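Local coordinates for protein LRIM1 (Anopheles gambiae, PDB 3O53) that works in a heterodimeric complex with APL1C, another leucine-rich repeat protein, that regulates complement-like immunity in the mosquito, and is represented by its leucine-rich repeat domain, at residues Q120-Y126 with S144-D150; A268-V272 with G292-C296; D157-A162 with I181-G186; I49-A55 with L74-L79. All coordinates share one frame; numbering follows the deposited sequence.

Interaction 1 (Q120-Y126 with S144-D150)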
# COMPACT_ATOMS: atom_id res chain seq x y z
N GLN A 120 -12.56 12.12 -10.48
CA GLN A 120 -12.36 13.45 -9.90
C GLN A 120 -12.26 13.39 -8.38
O GLN A 120 -11.74 14.31 -7.75
CB GLN A 120 -13.52 14.37 -10.30
CG GLN A 120 -13.88 14.31 -11.78
CD GLN A 120 -12.95 15.13 -12.65
OE1 GLN A 120 -12.34 16.09 -12.19
NE2 GLN A 120 -12.84 14.75 -13.92
N GLY A 121 -12.78 12.32 -7.79
CA GLY A 121 -12.79 12.19 -6.34
C GLY A 121 -11.51 11.54 -5.85
O GLY A 121 -10.63 11.23 -6.65
N LYS A 122 -11.40 11.35 -4.54
CA LYS A 122 -10.27 10.66 -3.94
C LYS A 122 -10.51 9.15 -3.95
O LYS A 122 -11.65 8.70 -4.00
CB LYS A 122 -10.05 11.16 -2.52
CG LYS A 122 -9.50 12.58 -2.46
CD LYS A 122 -9.42 13.10 -1.04
CE LYS A 122 -8.74 14.46 -0.99
NZ LYS A 122 -8.72 15.06 0.38
N LYS A 123 -9.42 8.38 -3.88
CA LYS A 123 -9.50 6.92 -3.90
C LYS A 123 -8.81 6.31 -2.68
O LYS A 123 -7.75 6.76 -2.27
CB LYS A 123 -8.82 6.38 -5.16
CG LYS A 123 -9.58 6.60 -6.43
CD LYS A 123 -8.92 5.87 -7.60
CE LYS A 123 -7.85 6.72 -8.25
NZ LYS A 123 -8.41 7.72 -9.21
N ASN A 124 -9.42 5.28 -2.12
CA ASN A 124 -8.79 4.50 -1.06
C ASN A 124 -8.61 3.09 -1.62
O ASN A 124 -9.58 2.45 -2.01
CB ASN A 124 -9.65 4.49 0.20
CG ASN A 124 -9.79 5.88 0.81
OD1 ASN A 124 -8.79 6.52 1.16
ND2 ASN A 124 -11.01 6.37 0.92
N ILE A 125 -7.37 2.63 -1.70
CA ILE A 125 -7.04 1.41 -2.45
C ILE A 125 -6.36 0.39 -1.54
O ILE A 125 -5.29 0.66 -0.99
CB ILE A 125 -6.11 1.74 -3.62
CG1 ILE A 125 -6.85 2.60 -4.66
CG2 ILE A 125 -5.57 0.43 -4.26
CD1 ILE A 125 -5.94 3.20 -5.72
N TYR A 126 -6.98 -0.77 -1.40
CA TYR A 126 -6.50 -1.82 -0.51
C TYR A 126 -6.07 -3.02 -1.34
O TYR A 126 -6.91 -3.77 -1.80
CB TYR A 126 -7.61 -2.23 0.46
CG TYR A 126 -8.05 -1.13 1.38
CD1 TYR A 126 -7.50 -0.99 2.64
CD2 TYR A 126 -9.02 -0.21 0.99
CE1 TYR A 126 -7.91 0.03 3.50
CE2 TYR A 126 -9.44 0.81 1.84
CZ TYR A 126 -8.87 0.92 3.09
OH TYR A 126 -9.26 1.93 3.95
N SER A 144 -3.79 8.45 -9.26
CA SER A 144 -4.23 9.84 -9.14
C SER A 144 -5.21 10.05 -8.00
O SER A 144 -6.20 9.33 -7.89
CB SER A 144 -4.90 10.32 -10.44
OG SER A 144 -4.09 10.09 -11.57
N ARG A 145 -4.92 11.05 -7.17
CA ARG A 145 -5.83 11.47 -6.10
C ARG A 145 -6.10 10.33 -5.12
O ARG A 145 -7.16 10.24 -4.51
CB ARG A 145 -7.14 12.02 -6.69
CG ARG A 145 -6.91 13.23 -7.60
CD ARG A 145 -8.21 13.95 -7.95
NE ARG A 145 -8.99 14.26 -6.76
CZ ARG A 145 -8.70 15.23 -5.90
NH1 ARG A 145 -7.64 16.00 -6.08
NH2 ARG A 145 -9.48 15.43 -4.84
N VAL A 146 -5.10 9.47 -4.97
CA VAL A 146 -5.14 8.44 -3.96
C VAL A 146 -4.95 9.04 -2.57
O VAL A 146 -4.09 9.89 -2.34
CB VAL A 146 -4.04 7.39 -4.21
CG1 VAL A 146 -4.13 6.28 -3.18
CG2 VAL A 146 -4.18 6.82 -5.62
N GLN A 147 -5.76 8.59 -1.63
CA GLN A 147 -5.69 9.07 -0.26
C GLN A 147 -5.03 8.01 0.61
O GLN A 147 -4.16 8.30 1.42
CB GLN A 147 -7.10 9.39 0.24
CG GLN A 147 -7.14 9.91 1.67
CD GLN A 147 -8.47 10.55 2.02
OE1 GLN A 147 -9.53 10.00 1.75
NE2 GLN A 147 -8.42 11.73 2.62
N TYR A 148 -5.45 6.76 0.43
CA TYR A 148 -4.93 5.65 1.21
C TYR A 148 -4.48 4.57 0.23
O TYR A 148 -5.24 4.15 -0.63
CB TYR A 148 -6.03 5.13 2.13
CG TYR A 148 -5.61 3.97 3.00
CD1 TYR A 148 -5.27 4.16 4.33
CD2 TYR A 148 -5.58 2.68 2.49
CE1 TYR A 148 -4.89 3.09 5.13
CE2 TYR A 148 -5.21 1.61 3.27
CZ TYR A 148 -4.87 1.82 4.59
OH TYR A 148 -4.49 0.74 5.35
N LEU A 149 -3.24 4.11 0.36
CA LEU A 149 -2.71 3.09 -0.55
C LEU A 149 -2.00 2.02 0.24
O LEU A 149 -0.94 2.25 0.82
CB LEU A 149 -1.75 3.70 -1.57
CG LEU A 149 -1.16 2.71 -2.60
CD1 LEU A 149 -2.25 1.90 -3.30
CD2 LEU A 149 -0.33 3.45 -3.62
N ASP A 150 -2.59 0.83 0.26
CA ASP A 150 -2.00 -0.30 0.97
C ASP A 150 -1.48 -1.30 -0.05
O ASP A 150 -2.26 -1.96 -0.73
CB ASP A 150 -3.02 -0.95 1.90
CG ASP A 150 -2.41 -2.08 2.72
OD1 ASP A 150 -1.16 -2.18 2.75
OD2 ASP A 150 -3.16 -2.85 3.34
O HOH W 1 -6.41 13.58 1.43
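Tyr126 and Tyr148 come together ring to ring on one side of two parallel strands, the two rings meeting obliquely with centroids 4.7 Å apart and planes inclined by 31°. Their side chains cross at about a right angle: CG of Tyr126 lies anti to the carbonyl carbon (chi1 -63°), whereas CG of Tyr148 is anti to the backbone N (chi1 -180°), which brings CD2 of Tyr148 over a face of the Tyr126 ring. On the same side Asn124 and Gln147 run alongside each other with their amide planes almost coplanar, and Asn124 OD1 sits 3.2 Å from Tyr148 CB. One water accepts from Lys122 NZ and, weakly, from Gln147 NE2, which also bonds to Glu172. Toward the interior, Ile125 CG2 packs alongside Leu149 CD1 at 3.8 Å. Lys123, bent at its outer torsions, turns NZ back to Ser144 O in a weak bond of 3.0 Å. The backbones are joined by Lys123 N to Arg145 O, Gln147 N to Lys123 O, Ile125 N to Tyr148 O (2.8 Å) and Asp150 N to Ile125 O (3.0 Å). Gln147 is the additional residue between the Lys123/Val146 and Asn124/Tyr148 pairs, a beta bulge. Strand 123-126 is bonded on its far side to strand 103-105, where His105 stacks on Tyr126, and Leu149 and Asp150 touch strand 173-175, so the pair belongs to the run of parallel strands through the solenoid.

Interaction 2 (A268-V272 with G292-C296)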
# COMPACT_ATOMS: atom_id res chain seq x y z
N ALA A 268 12.81 8.76 18.25
CA ALA A 268 13.31 7.41 18.01
C ALA A 268 13.37 6.63 19.32
O ALA A 268 12.95 5.48 19.39
CB ALA A 268 14.68 7.47 17.38
N LYS A 269 13.92 7.25 20.35
CA LYS A 269 14.01 6.58 21.64
C LYS A 269 12.61 6.27 22.18
O LYS A 269 12.36 5.16 22.64
CB LYS A 269 14.78 7.44 22.65
CG LYS A 269 14.81 6.85 24.05
CD LYS A 269 15.21 7.90 25.08
CE LYS A 269 14.17 9.02 25.17
NZ LYS A 269 14.58 10.10 26.11
N GLN A 270 11.72 7.25 22.16
CA GLN A 270 10.36 7.04 22.66
C GLN A 270 9.65 5.94 21.89
O GLN A 270 8.89 5.15 22.45
CB GLN A 270 9.54 8.33 22.56
CG GLN A 270 9.93 9.38 23.59
CD GLN A 270 9.24 10.70 23.36
OE1 GLN A 270 8.93 11.07 22.22
NE2 GLN A 270 8.99 11.43 24.44
N THR A 271 9.89 5.90 20.58
CA THR A 271 9.27 4.89 19.73
C THR A 271 9.72 3.50 20.13
O THR A 271 8.90 2.59 20.27
CB THR A 271 9.61 5.14 18.24
OG1 THR A 271 9.01 6.37 17.82
CG2 THR A 271 9.04 4.01 17.36
N VAL A 272 11.03 3.32 20.35
CA VAL A 272 11.54 2.02 20.78
C VAL A 272 10.98 1.66 22.17
O VAL A 272 10.54 0.54 22.39
CB VAL A 272 13.08 1.98 20.81
CG1 VAL A 272 13.57 0.65 21.35
CG2 VAL A 272 13.66 2.24 19.41
N GLY A 292 22.33 6.73 20.20
CA GLY A 292 20.95 6.86 20.61
C GLY A 292 20.37 5.47 20.70
O GLY A 292 21.04 4.52 21.11
N ALA A 293 19.13 5.33 20.27
CA ALA A 293 18.42 4.08 20.46
C ALA A 293 18.88 2.97 19.51
O ALA A 293 18.58 1.80 19.75
CB ALA A 293 16.93 4.32 20.30
N TYR A 294 19.63 3.29 18.46
CA TYR A 294 19.92 2.27 17.46
C TYR A 294 21.34 1.68 17.54
O TYR A 294 22.29 2.38 17.84
CB TYR A 294 19.67 2.83 16.07
CG TYR A 294 18.24 3.29 15.88
CD1 TYR A 294 17.16 2.44 16.13
CD2 TYR A 294 17.97 4.57 15.44
CE1 TYR A 294 15.85 2.88 15.94
CE2 TYR A 294 16.69 5.01 15.25
CZ TYR A 294 15.64 4.17 15.50
OH TYR A 294 14.36 4.65 15.29
N CYS A 295 21.44 0.39 17.29
CA CYS A 295 22.73 -0.28 17.20
C CYS A 295 23.50 0.34 16.06
O CYS A 295 22.91 0.83 15.11
CB CYS A 295 22.55 -1.78 16.94
SG CYS A 295 21.59 -2.63 18.23
N CYS A 296 24.82 0.31 16.15
CA CYS A 296 25.63 0.78 15.04
C CYS A 296 27.04 0.22 15.12
O CYS A 296 27.48 -0.20 16.19
CB CYS A 296 25.65 2.31 15.01
SG CYS A 296 26.39 3.08 16.45
O HOH W 2 12.77 3.90 17.06
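The ring of Tyr294 is met obliquely by two residues of the helix: Ala268 CB lies 3.8 Å from Tyr294 CE2, and Val272 CG2 lies 4.2 Å from Tyr294 CE1, across the ring from CE2. Phe242 of strand 241-243 and Leu254 and Phe258 of helix 251-259 also touch the Tyr294 side chain. With CG anti to the carbonyl carbon (chi1 -59°), the tyrosine reaches back to the helix although its strand runs away from it. Tyr294 OH, 3.5 Å from Ala268 CB, is linked to the backbone as well: a water accepts from Tyr294 OH and donates to Ala268 O (2.8 Å), the carbonyl that also takes the helical bond from Val272 N. Tyr294 OH bonds in addition to Leu244 N. Beside the ring, Ala293 CB rests against the helix backbone at Lys269 CA (3.9 Å) and against Val272 CG2 (4.0 Å). The short strand continues into Cys295 and Cys296, which form disulfides with Cys283 and Cys251 respectively. A helix packed against 241-243, the outermost strand of the run, and a disulfide-bonded segment folded over it are consistent with a C-terminal cysteine-rich cap, as in other extracellular leucine-rich repeat domains.

Interaction 3 (D157-A162 with I181-G186)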
# COMPACT_ATOMS: atom_id res chain seq x y z
N ASP A 157 9.92 -4.24 -6.11
CA ASP A 157 11.37 -4.29 -6.05
C ASP A 157 11.97 -2.90 -5.88
O ASP A 157 13.05 -2.75 -5.30
CB ASP A 157 11.91 -4.93 -7.34
CG ASP A 157 13.29 -5.52 -7.17
OD1 ASP A 157 13.47 -6.32 -6.22
OD2 ASP A 157 14.18 -5.20 -7.97
N THR A 158 11.29 -1.89 -6.40
CA THR A 158 11.77 -0.52 -6.25
C THR A 158 10.60 0.45 -6.22
O THR A 158 9.49 0.13 -6.64
CB THR A 158 12.73 -0.11 -7.41
OG1 THR A 158 11.99 0.08 -8.61
CG2 THR A 158 13.79 -1.17 -7.65
N VAL A 159 10.87 1.65 -5.70
CA VAL A 159 9.86 2.68 -5.59
C VAL A 159 10.40 4.00 -6.13
O VAL A 159 11.49 4.43 -5.78
CB VAL A 159 9.43 2.90 -4.12
CG1 VAL A 159 8.59 4.19 -3.98
CG2 VAL A 159 8.65 1.69 -3.62
N ASN A 160 9.61 4.65 -6.98
CA ASN A 160 9.91 5.98 -7.48
C ASN A 160 8.73 6.88 -7.13
O ASN A 160 7.66 6.75 -7.71
CB ASN A 160 10.14 5.93 -9.00
CG ASN A 160 10.45 7.30 -9.60
OD1 ASN A 160 10.37 8.34 -8.93
ND2 ASN A 160 10.81 7.31 -10.88
N PHE A 161 8.93 7.77 -6.16
CA PHE A 161 7.84 8.58 -5.64
C PHE A 161 7.16 9.40 -6.73
O PHE A 161 5.98 9.66 -6.65
CB PHE A 161 8.34 9.52 -4.54
CG PHE A 161 8.60 8.84 -3.22
CD1 PHE A 161 7.67 7.95 -2.70
CD2 PHE A 161 9.77 9.09 -2.51
CE1 PHE A 161 7.91 7.31 -1.48
CE2 PHE A 161 10.01 8.47 -1.29
CZ PHE A 161 9.08 7.57 -0.77
N ALA A 162 7.92 9.80 -7.74
CA ALA A 162 7.37 10.55 -8.86
C ALA A 162 6.17 9.83 -9.48
O ALA A 162 5.27 10.46 -10.03
CB ALA A 162 8.45 10.80 -9.91
N ILE A 181 11.68 -4.04 -1.59
CA ILE A 181 12.19 -2.78 -2.12
C ILE A 181 13.65 -2.58 -1.75
O ILE A 181 14.00 -2.50 -0.57
CB ILE A 181 11.33 -1.60 -1.60
CG1 ILE A 181 9.91 -1.71 -2.17
CG2 ILE A 181 11.96 -0.27 -1.99
CD1 ILE A 181 8.86 -1.01 -1.31
N TYR A 182 14.52 -2.50 -2.76
CA TYR A 182 15.95 -2.31 -2.51
C TYR A 182 16.40 -0.90 -2.86
O TYR A 182 17.50 -0.48 -2.49
CB TYR A 182 16.79 -3.35 -3.28
CG TYR A 182 16.92 -3.05 -4.75
CD1 TYR A 182 18.03 -2.38 -5.24
CD2 TYR A 182 15.93 -3.43 -5.65
CE1 TYR A 182 18.17 -2.11 -6.59
CE2 TYR A 182 16.05 -3.15 -7.00
CZ TYR A 182 17.17 -2.49 -7.47
OH TYR A 182 17.29 -2.22 -8.81
N ASP A 183 15.54 -0.15 -3.54
CA ASP A 183 15.89 1.22 -3.93
C ASP A 183 14.66 2.13 -3.94
O ASP A 183 13.59 1.74 -4.40
CB ASP A 183 16.52 1.21 -5.33
CG ASP A 183 17.09 2.56 -5.72
OD1 ASP A 183 17.90 3.13 -4.95
OD2 ASP A 183 16.73 3.07 -6.81
N VAL A 184 14.83 3.34 -3.43
CA VAL A 184 13.78 4.34 -3.50
C VAL A 184 14.38 5.61 -4.09
O VAL A 184 15.51 5.96 -3.79
CB VAL A 184 13.19 4.66 -2.10
CG1 VAL A 184 12.17 5.78 -2.18
CG2 VAL A 184 12.55 3.42 -1.47
N LYS A 185 13.63 6.30 -4.92
CA LYS A 185 14.07 7.59 -5.43
C LYS A 185 12.85 8.45 -5.68
O LYS A 185 11.72 8.00 -5.49
CB LYS A 185 14.88 7.42 -6.71
CG LYS A 185 14.09 6.95 -7.91
CD LYS A 185 14.97 6.87 -9.14
CE LYS A 185 14.16 6.65 -10.41
NZ LYS A 185 15.01 6.65 -11.64
N GLY A 186 13.07 9.69 -6.10
CA GLY A 186 11.99 10.60 -6.42
C GLY A 186 11.82 11.67 -5.36
O GLY A 186 11.88 11.38 -4.16
O HOH W 3 13.74 3.38 -7.33
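Strands 158-160 and 183-185 run parallel at 2° with their axes 4.8 Å apart, joined by Val159 N to Asp183 O, Lys185 N to Val159 O and Phe161 N to Lys185 O (2.9 Å), with Tyr182 N to Asp157 O just before them. On the buried side, Val159 CG2 touches Ile181 CD1 at 3.6 Å, and its CB faces Val184 CG2. Val184 CG1, anti to the backbone N, extends to Phe161 CE2 at 3.6 Å and meets the ring obliquely. Gly186 O lies in the plane of that ring at its edge, 3.5 Å from Phe161 CD2. Across the outer side the extended Lys185 chain passes Asn160, Lys185 CE being 3.4 Å from Asn160 ND2. OD1 of Asn160 accepts from Ala162 N, an Asx turn that leads into the 3-10 segment. At the other end, Asp157 OD2 lies at the edge of the Tyr182 ring, near its plane, carboxylate and ring planes being 51° apart. A water lies between Val159 O and Asp183 OD2, within bonding distance of both. Gly186, whose backbone angles themselves call for glycine, brings its CA to 3.7 Å from Asn160 OD1. The pair forms a two-stranded parallel sheet apart from the long run that includes 146-150 and 173-175, stacking equivalent parts of adjoining turns of the leucine-rich repeat solenoid.

Interaction 4 (I49-A55 with L74-L79)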
# COMPACT_ATOMS: atom_id res chain seq x y z
N ILE A 49 -17.99 -12.81 -13.34
CA ILE A 49 -19.14 -11.94 -13.49
C ILE A 49 -18.77 -10.88 -14.50
O ILE A 49 -17.63 -10.42 -14.52
CB ILE A 49 -19.54 -11.29 -12.14
CG1 ILE A 49 -20.83 -10.50 -12.30
CG2 ILE A 49 -18.42 -10.40 -11.63
CD1 ILE A 49 -21.58 -10.27 -10.99
N SER A 50 -19.71 -10.50 -15.34
CA SER A 50 -19.43 -9.53 -16.38
C SER A 50 -20.12 -8.22 -16.08
O SER A 50 -21.18 -8.18 -15.45
CB SER A 50 -19.91 -10.05 -17.74
OG SER A 50 -21.31 -9.89 -17.86
N ALA A 51 -19.51 -7.13 -16.52
CA ALA A 51 -20.13 -5.82 -16.45
C ALA A 51 -21.52 -5.87 -17.10
O ALA A 51 -22.46 -5.26 -16.60
CB ALA A 51 -19.26 -4.78 -17.13
N ALA A 52 -21.64 -6.60 -18.21
CA ALA A 52 -22.91 -6.68 -18.93
C ALA A 52 -24.03 -7.20 -18.04
O ALA A 52 -25.16 -6.73 -18.10
CB ALA A 52 -22.76 -7.56 -20.18
N ASP A 53 -23.70 -8.19 -17.21
CA ASP A 53 -24.66 -8.74 -16.25
C ASP A 53 -25.15 -7.65 -15.30
O ASP A 53 -26.31 -7.66 -14.87
CB ASP A 53 -23.99 -9.83 -15.41
CG ASP A 53 -23.38 -10.93 -16.25
OD1 ASP A 53 -23.76 -11.06 -17.43
OD2 ASP A 53 -22.53 -11.68 -15.72
N LEU A 54 -24.27 -6.72 -14.97
CA LEU A 54 -24.58 -5.72 -13.96
C LEU A 54 -25.02 -4.40 -14.58
O LEU A 54 -25.44 -3.48 -13.88
CB LEU A 54 -23.36 -5.51 -13.06
CG LEU A 54 -22.91 -6.78 -12.36
CD1 LEU A 54 -21.54 -6.61 -11.73
CD2 LEU A 54 -23.94 -7.19 -11.31
N ALA A 55 -24.92 -4.30 -15.91
CA ALA A 55 -25.22 -3.06 -16.61
C ALA A 55 -26.59 -2.47 -16.26
O ALA A 55 -26.72 -1.26 -16.13
CB ALA A 55 -25.11 -3.27 -18.11
N LEU A 74 -11.16 -9.30 -13.97
CA LEU A 74 -12.43 -8.76 -13.50
C LEU A 74 -12.56 -7.35 -14.05
O LEU A 74 -11.91 -6.42 -13.56
CB LEU A 74 -12.49 -8.73 -11.96
CG LEU A 74 -13.76 -8.08 -11.41
CD1 LEU A 74 -14.99 -8.80 -11.96
CD2 LEU A 74 -13.79 -8.06 -9.88
N ASP A 75 -13.39 -7.19 -15.08
CA ASP A 75 -13.49 -5.92 -15.78
C ASP A 75 -14.84 -5.29 -15.52
O ASP A 75 -15.85 -5.71 -16.07
CB ASP A 75 -13.28 -6.11 -17.29
CG ASP A 75 -13.22 -4.78 -18.04
OD1 ASP A 75 -13.65 -3.74 -17.49
OD2 ASP A 75 -12.75 -4.78 -19.20
N LEU A 76 -14.85 -4.29 -14.66
CA LEU A 76 -16.09 -3.60 -14.31
C LEU A 76 -15.95 -2.11 -14.60
O LEU A 76 -16.59 -1.28 -13.96
CB LEU A 76 -16.39 -3.79 -12.83
CG LEU A 76 -16.49 -5.25 -12.41
CD1 LEU A 76 -16.80 -5.33 -10.93
CD2 LEU A 76 -17.55 -5.97 -13.24
N GLU A 77 -15.11 -1.79 -15.58
CA GLU A 77 -14.81 -0.41 -15.92
C GLU A 77 -16.07 0.31 -16.38
O GLU A 77 -16.20 1.53 -16.21
CB GLU A 77 -13.75 -0.37 -17.03
CG GLU A 77 -13.26 1.03 -17.36
CD GLU A 77 -12.11 1.01 -18.36
OE1 GLU A 77 -11.16 0.22 -18.18
OE2 GLU A 77 -12.17 1.80 -19.33
N SER A 78 -17.00 -0.45 -16.96
CA SER A 78 -18.20 0.14 -17.55
C SER A 78 -19.33 0.34 -16.54
O SER A 78 -20.39 0.84 -16.90
CB SER A 78 -18.71 -0.72 -18.71
OG SER A 78 -19.20 -1.96 -18.24
N LEU A 79 -19.11 -0.06 -15.29
CA LEU A 79 -20.07 0.25 -14.23
C LEU A 79 -19.77 1.66 -13.72
O LEU A 79 -18.99 1.85 -12.78
CB LEU A 79 -20.02 -0.78 -13.11
CG LEU A 79 -20.30 -2.22 -13.56
CD1 LEU A 79 -20.39 -3.15 -12.36
CD2 LEU A 79 -21.59 -2.30 -14.40
O HOH W 4 -15.18 -9.81 -15.69
O HOH W 5 -16.85 -7.16 -17.88
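Apolar contacts carry most of the join between the short helix 51-54 and the chain from Leu74 to Leu79. Leu54 and Leu79 meet at an oblique angle, Leu54 CD1 being 3.7 Å from Leu79 CD1, while the other branch of Leu79, CD2, lies 3.8 Å from Ala51 O, so the two methyls of Leu79 meet Leu54 and the Ala51 carbonyl. CG of Leu79 stands anti to the carbonyl carbon (chi1 -58°), which carries both methyls toward the helix. Leu76 CD2 reaches the start of the helix, 4.0 Å from Ala51 N. Ile49 and Leu74 lie side by side and point the same way, touching through Ile49 CG2 and Leu74 CD1 at 3.8 Å.

Polar links between the two segments pass through water. One water accepts from Ala51 N (3.0 Å) and donates to Asp75 O; another accepts from Asp75 N and lies 2.8 Å from Ile49 O. The first-turn amide of the helix and the strand-edge amide of Asp75 are thus both given a water partner between the segments.

Local bonds shape each segment. Ser50 and Asp53 form a capping box: Ser50 N meets Asp53 OD2 from above the carboxylate plane, and Asp53 N bonds back to Ser50 OG, whose place is less sure. Asp75 OD1 accepts from Glu77 N nearly along its C-O axis, an Asx turn beside the type I beta turn from Leu76 to Leu79.

Leucines of adjoining turns packing together in the interior, here Leu54 and Leu76 with Leu63 of strand 62-64, are as expected for a leucine-rich repeat solenoid.

How the interactions relate
Interactions 1, 3 and 4 lie along the repeat solenoid, whereas interaction 2 closes its C-terminal end; the centres of interactions 2 and 4 are about 51 Å apart, on opposite sides of the chain's centre. Interactions 1 and 3 both join parallel strands through direct backbone bonds, but in different sheets: strand 146-150 is followed in the chain by strand 158-160, and the two centres lie about 19 Å apart. Both are partly buried, with an apolar and a more polar side. Interaction 4, also partly buried, replaces direct bonds with leucine packing and water bridges, and interaction 2, the most buried, relies on small aliphatic groups, one tyrosine and a single water.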